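Local coordinates for xylose isomerase-like TIM barrel domain-containing protein (Thermus thermophilus, PDB 3AYV) that binds zinc ions in a TIM barrel of the xylose isomerase-like family and may take part in protection against oxidative stress, at residues Y29-F41 with R77-G89. Residues are numbered along the deposited sequence; the frame is centred on the assembly and turned at random.
Sequences YLDPALLEEDALF and RLLFGLDRAAELG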
ATOM      1  N   TYR A  29      -6.026   5.325   4.942  1.00 14.35           N
ATOM      2  CA  TYR A  29      -6.401   5.562   3.559  1.00 14.71           C
ATOM      3  C   TYR A  29      -7.124   6.886   3.442  1.00 14.69           C
ATOM      4  O   TYR A  29      -8.077   7.172   4.177  1.00 15.64           O
ATOM      5  CB  TYR A  29      -7.249   4.400   3.046  1.00 13.52           C
ATOM      6  CG  TYR A  29      -8.085   4.756   1.831  1.00 16.06           C
ATOM      7  CD1 TYR A  29      -7.510   4.832   0.559  1.00 18.19           C
ATOM      8  CD2 TYR A  29      -9.460   4.951   1.950  1.00 18.64           C
ATOM      9  CE1 TYR A  29      -8.285   5.137  -0.571  1.00 18.43           C
ATOM     10  CE2 TYR A  29     -10.249   5.256   0.832  1.00 17.22           C
ATOM     11  CZ  TYR A  29      -9.662   5.336  -0.423  1.00 17.94           C
ATOM     12  OH  TYR A  29     -10.472   5.615  -1.520  1.00 14.66           O
ATOM     13  N   LEU A  30      -6.661   7.710   2.508  1.00 14.99           N
ATOM     14  CA  LEU A  30      -7.158   9.070   2.392  1.00 14.90           C
ATOM     15  C   LEU A  30      -8.376   9.109   1.454  1.00 16.15           C
ATOM     16  O   LEU A  30      -8.226   9.364   0.250  1.00 15.77           O
ATOM     17  CB  LEU A  30      -6.032  10.021   1.940  1.00 15.20           C
ATOM     18  CG  LEU A  30      -4.751   9.977   2.790  1.00 16.35           C
ATOM     19  CD1 LEU A  30      -3.705  10.983   2.267  1.00 16.28           C
ATOM     20  CD2 LEU A  30      -5.064  10.304   4.246  1.00 15.79           C
ATOM     21  N   ASP A  31      -9.563   8.853   2.024  1.00 16.30           N
ATOM     22  CA  ASP A  31     -10.847   8.967   1.294  1.00 17.94           C
ATOM     23  C   ASP A  31     -10.846  10.247   0.451  1.00 17.29           C
ATOM     24  O   ASP A  31     -10.707  11.376   0.979  1.00 17.70           O
ATOM     25  CB  ASP A  31     -12.074   9.011   2.248  1.00 18.39           C
ATOM     26  CG  ASP A  31     -12.170   7.814   3.173  1.00 21.07           C
ATOM     27  OD1 ASP A  31     -11.314   7.665   4.078  1.00 19.53           O
ATOM     28  OD2 ASP A  31     -13.134   7.025   3.020  1.00 21.13           O
ATOM     29  N   PRO A  32     -10.960  10.097  -0.882  1.00 17.90           N
ATOM     30  CA  PRO A  32     -10.965  11.283  -1.754  1.00 17.72           C
ATOM     31  C   PRO A  32     -12.039  12.317  -1.361  1.00 18.00           C
ATOM     32  O   PRO A  32     -11.782  13.512  -1.440  1.00 18.27           O
ATOM     33  CB  PRO A  32     -11.299  10.692  -3.140  1.00 18.51           C
ATOM     34  CG  PRO A  32     -10.836   9.271  -3.068  1.00 18.65           C
ATOM     35  CD  PRO A  32     -10.970   8.833  -1.639  1.00 18.17           C
ATOM     36  N   ALA A  33     -13.221  11.853  -0.966  1.00 18.38           N
ATOM     37  CA  ALA A  33     -14.310  12.743  -0.549  1.00 19.57           C
ATOM     38  C   ALA A  33     -13.943  13.594   0.677  1.00 20.37           C
ATOM     39  O   ALA A  33     -14.567  14.636   0.907  1.00 21.05           O
ATOM     40  CB  ALA A  33     -15.574  11.950  -0.253  1.00 20.00           C
ATOM     41  N   LEU A  34     -12.948  13.144   1.445  1.00 20.27           N
ATOM     42  CA  LEU A  34     -12.568  13.783   2.705  1.00 21.11           C
ATOM     43  C   LEU A  34     -11.276  14.577   2.651  1.00 21.56           C
ATOM     44  O   LEU A  34     -10.831  15.079   3.687  1.00 21.71           O
ATOM     45  CB  LEU A  34     -12.488  12.765   3.830  1.00 20.67           C
ATOM     46  CG  LEU A  34     -13.740  11.957   4.138  1.00 20.87           C
ATOM     47  CD1 LEU A  34     -13.475  10.983   5.291  1.00 21.03           C
ATOM     48  CD2 LEU A  34     -14.982  12.854   4.416  1.00 24.76           C
ATOM     49  N   LEU A  35     -10.694  14.728   1.462  1.00 21.05           N
ATOM     50  CA  LEU A  35      -9.371  15.343   1.338  1.00 21.92           C
ATOM     51  C   LEU A  35      -9.326  16.799   1.789  1.00 23.53           C
ATOM     52  O   LEU A  35      -8.310  17.246   2.301  1.00 23.37           O
ATOM     53  CB  LEU A  35      -8.793  15.199  -0.077  1.00 21.68           C
ATOM     54  CG  LEU A  35      -8.181  13.823  -0.392  1.00 20.25           C
ATOM     55  CD1 LEU A  35      -7.923  13.683  -1.910  1.00 18.53           C
ATOM     56  CD2 LEU A  35      -6.879  13.579   0.410  1.00 19.51           C
ATOM     57  N   GLU A  36     -10.432  17.514   1.608  1.00 25.29           N
ATOM     58  CA  GLU A  36     -10.501  18.938   1.953  1.00 27.81           C
ATOM     59  C   GLU A  36     -10.950  19.197   3.406  1.00 28.08           C
ATOM     60  O   GLU A  36     -11.101  20.344   3.814  1.00 28.99           O
ATOM     61  CB  GLU A  36     -11.438  19.662   0.973  1.00 28.14           C
ATOM     62  CG  GLU A  36     -11.157  19.373  -0.514  1.00 31.85           C
ATOM     63  CD  GLU A  36     -10.478  20.502  -1.268  1.00 37.61           C
ATOM     64  OE1 GLU A  36     -11.056  20.926  -2.295  1.00 40.77           O
ATOM     65  OE2 GLU A  36      -9.373  20.959  -0.871  1.00 39.72           O
ATOM     66  N   GLU A  37     -11.162  18.148   4.187  1.00 29.21           N
ATOM     67  CA  GLU A  37     -11.717  18.302   5.540  1.00 30.46           C
ATOM     68  C   GLU A  37     -10.612  18.536   6.581  1.00 30.71           C
ATOM     69  O   GLU A  37     -10.208  17.608   7.285  1.00 29.94           O
ATOM     70  CB  GLU A  37     -12.547  17.073   5.907  1.00 30.69           C
ATOM     71  CG  GLU A  37     -13.707  16.793   4.947  1.00 33.94           C
ATOM     72  CD  GLU A  37     -14.623  17.995   4.775  1.00 38.85           C
ATOM     73  OE1 GLU A  37     -15.240  18.416   5.778  1.00 39.72           O
ATOM     74  OE2 GLU A  37     -14.713  18.526   3.639  1.00 41.33           O
ATOM     75  N   ASP A  38     -10.139  19.780   6.653  1.00 31.63           N
ATOM     76  CA  ASP A  38      -9.060  20.188   7.567  1.00 32.97           C
ATOM     77  C   ASP A  38      -9.177  19.654   8.990  1.00 33.02           C
ATOM     78  O   ASP A  38      -8.190  19.203   9.560  1.00 33.87           O
ATOM     79  CB  ASP A  38      -8.966  21.708   7.641  1.00 33.23           C
ATOM     80  CG  ASP A  38      -8.346  22.330   6.405  1.00 34.55           C
ATOM     81  OD1 ASP A  38      -8.031  21.620   5.422  1.00 36.45           O
ATOM     82  OD2 ASP A  38      -8.175  23.562   6.416  1.00 36.18           O
ATOM     83  N   ALA A  39     -10.380  19.726   9.563  1.00 33.32           N
ATOM     84  CA  ALA A  39     -10.612  19.359  10.962  1.00 33.27           C
ATOM     85  C   ALA A  39     -10.351  17.881  11.234  1.00 33.37           C
ATOM     86  O   ALA A  39      -9.860  17.524  12.314  1.00 32.78           O
ATOM     87  CB  ALA A  39     -12.032  19.749  11.396  1.00 33.76           C
ATOM     88  N   LEU A  40     -10.668  17.023  10.254  1.00 32.58           N
ATOM     89  CA  LEU A  40     -10.453  15.585  10.413  1.00 32.45           C
ATOM     90  C   LEU A  40      -8.968  15.225  10.501  1.00 31.63           C
ATOM     91  O   LEU A  40      -8.592  14.286  11.208  1.00 31.14           O
ATOM     92  CB  LEU A  40     -11.123  14.787   9.285  1.00 32.55           C
ATOM     93  CG  LEU A  40     -12.651  14.659   9.206  1.00 34.03           C
ATOM     94  CD1 LEU A  40     -12.987  13.907   7.924  1.00 34.49           C
ATOM     95  CD2 LEU A  40     -13.284  13.962  10.413  1.00 33.14           C
ATOM     96  N   PHE A  41      -8.140  15.988   9.790  1.00 31.49           N
ATOM     97  CA  PHE A  41      -6.688  15.797   9.804  1.00 31.18           C
ATOM     98  C   PHE A  41      -6.083  16.328  11.107  1.00 32.71           C
ATOM     99  O   PHE A  41      -5.201  15.690  11.708  1.00 32.14           O
ATOM    100  CB  PHE A  41      -6.053  16.455   8.577  1.00 30.53           C
ATOM    101  CG  PHE A  41      -6.337  15.717   7.305  1.00 27.32           C
ATOM    102  CD1 PHE A  41      -5.538  14.638   6.919  1.00 26.02           C
ATOM    103  CD2 PHE A  41      -7.440  16.057   6.527  1.00 26.83           C
ATOM    104  CE1 PHE A  41      -5.823  13.921   5.745  1.00 25.17           C
ATOM    105  CE2 PHE A  41      -7.732  15.349   5.355  1.00 25.55           C
ATOM    106  CZ  PHE A  41      -6.915  14.273   4.971  1.00 23.63           C
ATOM    107  N   ARG A  77      -4.854  14.185  -7.103  1.00 12.41           N
ATOM    108  CA  ARG A  77      -5.119  13.283  -5.976  1.00 12.91           C
ATOM    109  C   ARG A  77      -3.833  12.806  -5.266  1.00 13.65           C
ATOM    110  O   ARG A  77      -3.771  12.776  -4.002  1.00 13.58           O
ATOM    111  CB  ARG A  77      -5.933  12.063  -6.440  1.00 13.26           C
ATOM    112  CG  ARG A  77      -7.399  12.377  -6.776  1.00 13.52           C
ATOM    113  CD  ARG A  77      -8.214  12.532  -5.526  1.00 17.38           C
ATOM    114  NE  ARG A  77      -9.653  12.709  -5.763  1.00 16.49           N
ATOM    115  CZ  ARG A  77     -10.335  13.818  -5.506  1.00 18.44           C
ATOM    116  NH1 ARG A  77      -9.719  14.902  -5.026  1.00 19.95           N
ATOM    117  NH2 ARG A  77     -11.643  13.840  -5.712  1.00 16.82           N
ATOM    118  N   LEU A  78      -2.827  12.397  -6.050  1.00 12.46           N
ATOM    119  CA  LEU A  78      -1.574  11.939  -5.468  1.00 12.45           C
ATOM    120  C   LEU A  78      -0.823  13.088  -4.749  1.00 13.06           C
ATOM    121  O   LEU A  78      -0.362  12.914  -3.622  1.00 12.82           O
ATOM    122  CB  LEU A  78      -0.664  11.301  -6.526  1.00 12.63           C
ATOM    123  CG  LEU A  78      -1.255  10.026  -7.156  1.00 11.80           C
ATOM    124  CD1 LEU A  78      -0.277   9.509  -8.189  1.00 11.10           C
ATOM    125  CD2 LEU A  78      -1.503   8.944  -6.071  1.00 13.70           C
ATOM    126  N   LEU A  79      -0.740  14.234  -5.401  1.00 13.19           N
ATOM    127  CA  LEU A  79      -0.036  15.408  -4.838  1.00 13.81           C
ATOM    128  C   LEU A  79      -0.716  15.952  -3.568  1.00 14.90           C
ATOM    129  O   LEU A  79      -0.041  16.217  -2.552  1.00 14.57           O
ATOM    130  CB  LEU A  79       0.122  16.490  -5.902  1.00 13.59           C
ATOM    131  CG  LEU A  79       1.046  16.149  -7.088  1.00 12.30           C
ATOM    132  CD1 LEU A  79       0.963  17.277  -8.121  1.00 12.27           C
ATOM    133  CD2 LEU A  79       2.493  15.929  -6.643  1.00 15.35           C
ATOM    134  N   PHE A  80      -2.037  16.059  -3.594  1.00 15.10           N
ATOM    135  CA  PHE A  80      -2.769  16.539  -2.423  1.00 17.01           C
ATOM    136  C   PHE A  80      -2.699  15.533  -1.283  1.00 15.97           C
ATOM    137  O   PHE A  80      -2.453  15.908  -0.119  1.00 16.53           O
ATOM    138  CB  PHE A  80      -4.213  16.915  -2.762  1.00 18.46           C
ATOM    139  CG  PHE A  80      -4.842  17.830  -1.732  1.00 23.41           C
ATOM    140  CD1 PHE A  80      -4.113  18.904  -1.209  1.00 28.97           C
ATOM    141  CD2 PHE A  80      -6.119  17.598  -1.264  1.00 27.82           C
ATOM    142  CE1 PHE A  80      -4.673  19.747  -0.243  1.00 31.39           C
ATOM    143  CE2 PHE A  80      -6.698  18.448  -0.301  1.00 28.42           C
ATOM    144  CZ  PHE A  80      -5.980  19.506   0.205  1.00 29.49           C
ATOM    145  N   GLY A  81      -2.846  14.248  -1.623  1.00 14.09           N
ATOM    146  CA  GLY A  81      -2.697  13.169  -0.658  1.00 13.79           C
ATOM    147  C   GLY A  81      -1.322  13.240   0.015  1.00 13.71           C
ATOM    148  O   GLY A  81      -1.212  13.008   1.231  1.00 13.65           O
ATOM    149  N   LEU A  82      -0.286  13.559  -0.767  1.00 13.09           N
ATOM    150  CA  LEU A  82       1.069  13.680  -0.186  1.00 14.02           C
ATOM    151  C   LEU A  82       1.129  14.872   0.787  1.00 15.05           C
ATOM    152  O   LEU A  82       1.724  14.762   1.860  1.00 15.34           O
ATOM    153  CB  LEU A  82       2.165  13.792  -1.258  1.00 13.75           C
ATOM    154  CG  LEU A  82       2.618  12.488  -1.938  1.00 13.29           C
ATOM    155  CD1 LEU A  82       3.522  12.814  -3.110  1.00 13.51           C
ATOM    156  CD2 LEU A  82       3.304  11.487  -0.962  1.00 12.97           C
ATOM    157  N   ASP A  83       0.516  15.990   0.419  1.00 16.35           N
ATOM    158  CA  ASP A  83       0.388  17.139   1.363  1.00 18.40           C
ATOM    159  C   ASP A  83      -0.218  16.719   2.703  1.00 18.16           C
ATOM    160  O   ASP A  83       0.314  17.041   3.785  1.00 17.97           O
ATOM    161  CB  ASP A  83      -0.445  18.263   0.758  1.00 19.39           C
ATOM    162  CG  ASP A  83       0.265  18.990  -0.360  1.00 24.77           C
ATOM    163  OD1 ASP A  83       1.517  18.958  -0.424  1.00 30.76           O
ATOM    164  OD2 ASP A  83      -0.441  19.601  -1.195  1.00 28.77           O
ATOM    165  N   ARG A  84      -1.336  16.009   2.642  1.00 16.84           N
ATOM    166  CA  ARG A  84      -1.989  15.494   3.842  1.00 17.15           C
ATOM    167  C   ARG A  84      -1.150  14.493   4.633  1.00 16.69           C
ATOM    168  O   ARG A  84      -1.165  14.501   5.874  1.00 16.74           O
ATOM    169  CB  ARG A  84      -3.357  14.887   3.479  1.00 17.20           C
ATOM    170  CG  ARG A  84      -4.384  15.911   3.011  1.00 18.75           C
ATOM    171  CD  ARG A  84      -4.673  17.010   4.059  1.00 19.89           C
ATOM    172  NE  ARG A  84      -5.922  17.719   3.764  1.00 20.59           N
ATOM    173  CZ  ARG A  84      -6.356  18.778   4.438  1.00 24.81           C
ATOM    174  NH1 ARG A  84      -5.614  19.291   5.436  1.00 23.00           N
ATOM    175  NH2 ARG A  84      -7.522  19.334   4.113  1.00 22.81           N
ATOM    176  N   ALA A  85      -0.437  13.613   3.926  1.00 15.81           N
ATOM    177  CA  ALA A  85       0.468  12.654   4.542  1.00 16.40           C
ATOM    178  C   ALA A  85       1.501  13.385   5.395  1.00 17.23           C
ATOM    179  O   ALA A  85       1.755  13.008   6.547  1.00 18.07           O
ATOM    180  CB  ALA A  85       1.168  11.809   3.451  1.00 15.83           C
ATOM    181  N   ALA A  86       2.068  14.450   4.835  1.00 17.82           N
ATOM    182  CA  ALA A  86       3.117  15.232   5.515  1.00 19.07           C
ATOM    183  C   ALA A  86       2.546  15.921   6.749  1.00 19.89           C
ATOM    184  O   ALA A  86       3.198  15.960   7.800  1.00 20.75           O
ATOM    185  CB  ALA A  86       3.722  16.259   4.559  1.00 18.30           C
ATOM    186  N   GLU A  87       1.330  16.443   6.617  1.00 20.41           N
ATOM    187  CA  GLU A  87       0.611  17.061   7.712  1.00 22.16           C
ATOM    188  C   GLU A  87       0.371  16.080   8.872  1.00 22.13           C
ATOM    189  O   GLU A  87       0.454  16.459  10.055  1.00 22.47           O
ATOM    190  CB  GLU A  87      -0.704  17.669   7.204  1.00 22.57           C
ATOM    191  CG  GLU A  87      -1.639  18.161   8.305  1.00 27.44           C
ATOM    192  CD  GLU A  87      -2.912  18.822   7.779  1.00 31.59           C
ATOM    193  OE1 GLU A  87      -3.170  18.777   6.544  1.00 30.53           O
ATOM    194  OE2 GLU A  87      -3.647  19.391   8.622  1.00 33.62           O
ATOM    195  N   LEU A  88       0.088  14.824   8.538  1.00 20.69           N
ATOM    196  CA  LEU A  88      -0.114  13.793   9.541  1.00 20.23           C
ATOM    197  C   LEU A  88       1.198  13.218  10.051  1.00 20.09           C
ATOM    198  O   LEU A  88       1.186  12.331  10.906  1.00 21.26           O
ATOM    199  CB  LEU A  88      -0.988  12.660   8.977  1.00 20.59           C
ATOM    200  CG  LEU A  88      -2.431  13.011   8.598  1.00 20.61           C
ATOM    201  CD1 LEU A  88      -2.989  11.855   7.778  1.00 20.38           C
ATOM    202  CD2 LEU A  88      -3.284  13.257   9.849  1.00 19.80           C
ATOM    203  N   GLY A  89       2.327  13.718   9.541  1.00 19.32           N
ATOM    204  CA  GLY A  89       3.640  13.175   9.901  1.00 17.89           C
ATOM    205  C   GLY A  89       3.891  11.744   9.435  1.00 17.99           C
ATOM    206  O   GLY A  89       4.582  10.974  10.105  1.00 16.89           O
TER
HETATM  207  O   HOH W   1      -5.699  20.880   8.002  1.00 43.65           O
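Arg84 lies flat over one face of the Phe41 ring, guanidinium and ring planes 10° apart, with Arg84 CD 3.5 Å from the ring centroid. CZ lies off-centre, so the cation-pi contact is displaced while CD sits over the middle of the ring. A bend at chi2 (-59°) lays the arginine chain across the ring and leaves the guanidinium edge facing the turn Leu34 to Glu37. Arg84 NE and NH2 both donate to Leu35 O, NE at 2.8 Å. A straighter bond, part of a salt bridge, runs from Arg84 NH2 to Asp38 OD1 (2.7 Å, 166°); the Asp38 carboxylate stands nearly perpendicular to the guanidinium. In a second salt bridge, within the helix, Arg84 NH1 donates to the syn lone pair of Glu87 OE1 at 2.7 Å. Without the guanidinium, as with an alanine here, Asp38 and Glu87 would probably lose their shared cation and Leu35 O both donors. The contact joins neighbouring beta-alpha units of the TIM barrel: the loop after strand 25-29 and the start of helix 38-47 pack on helix 68-87. Towards the barrel wall the packing is tight, leucines against ring and helix backbone. Leu30 CD1 presses on Gly81 O (3.4 Å), and Leu88 CD1 meets the edge of Phe41 at CD1 (3.9 Å); Leu88 also touches Leu52 of strand 52-55. The outer side is looser and wetter. A water accepts from Arg84 NH1 and donates to Glu87 OE2 (2.6 Å), exposed Glu36 reaches the Phe80 ring through OE2, and Pro32 CB rests over one face of the Arg77 guanidinium.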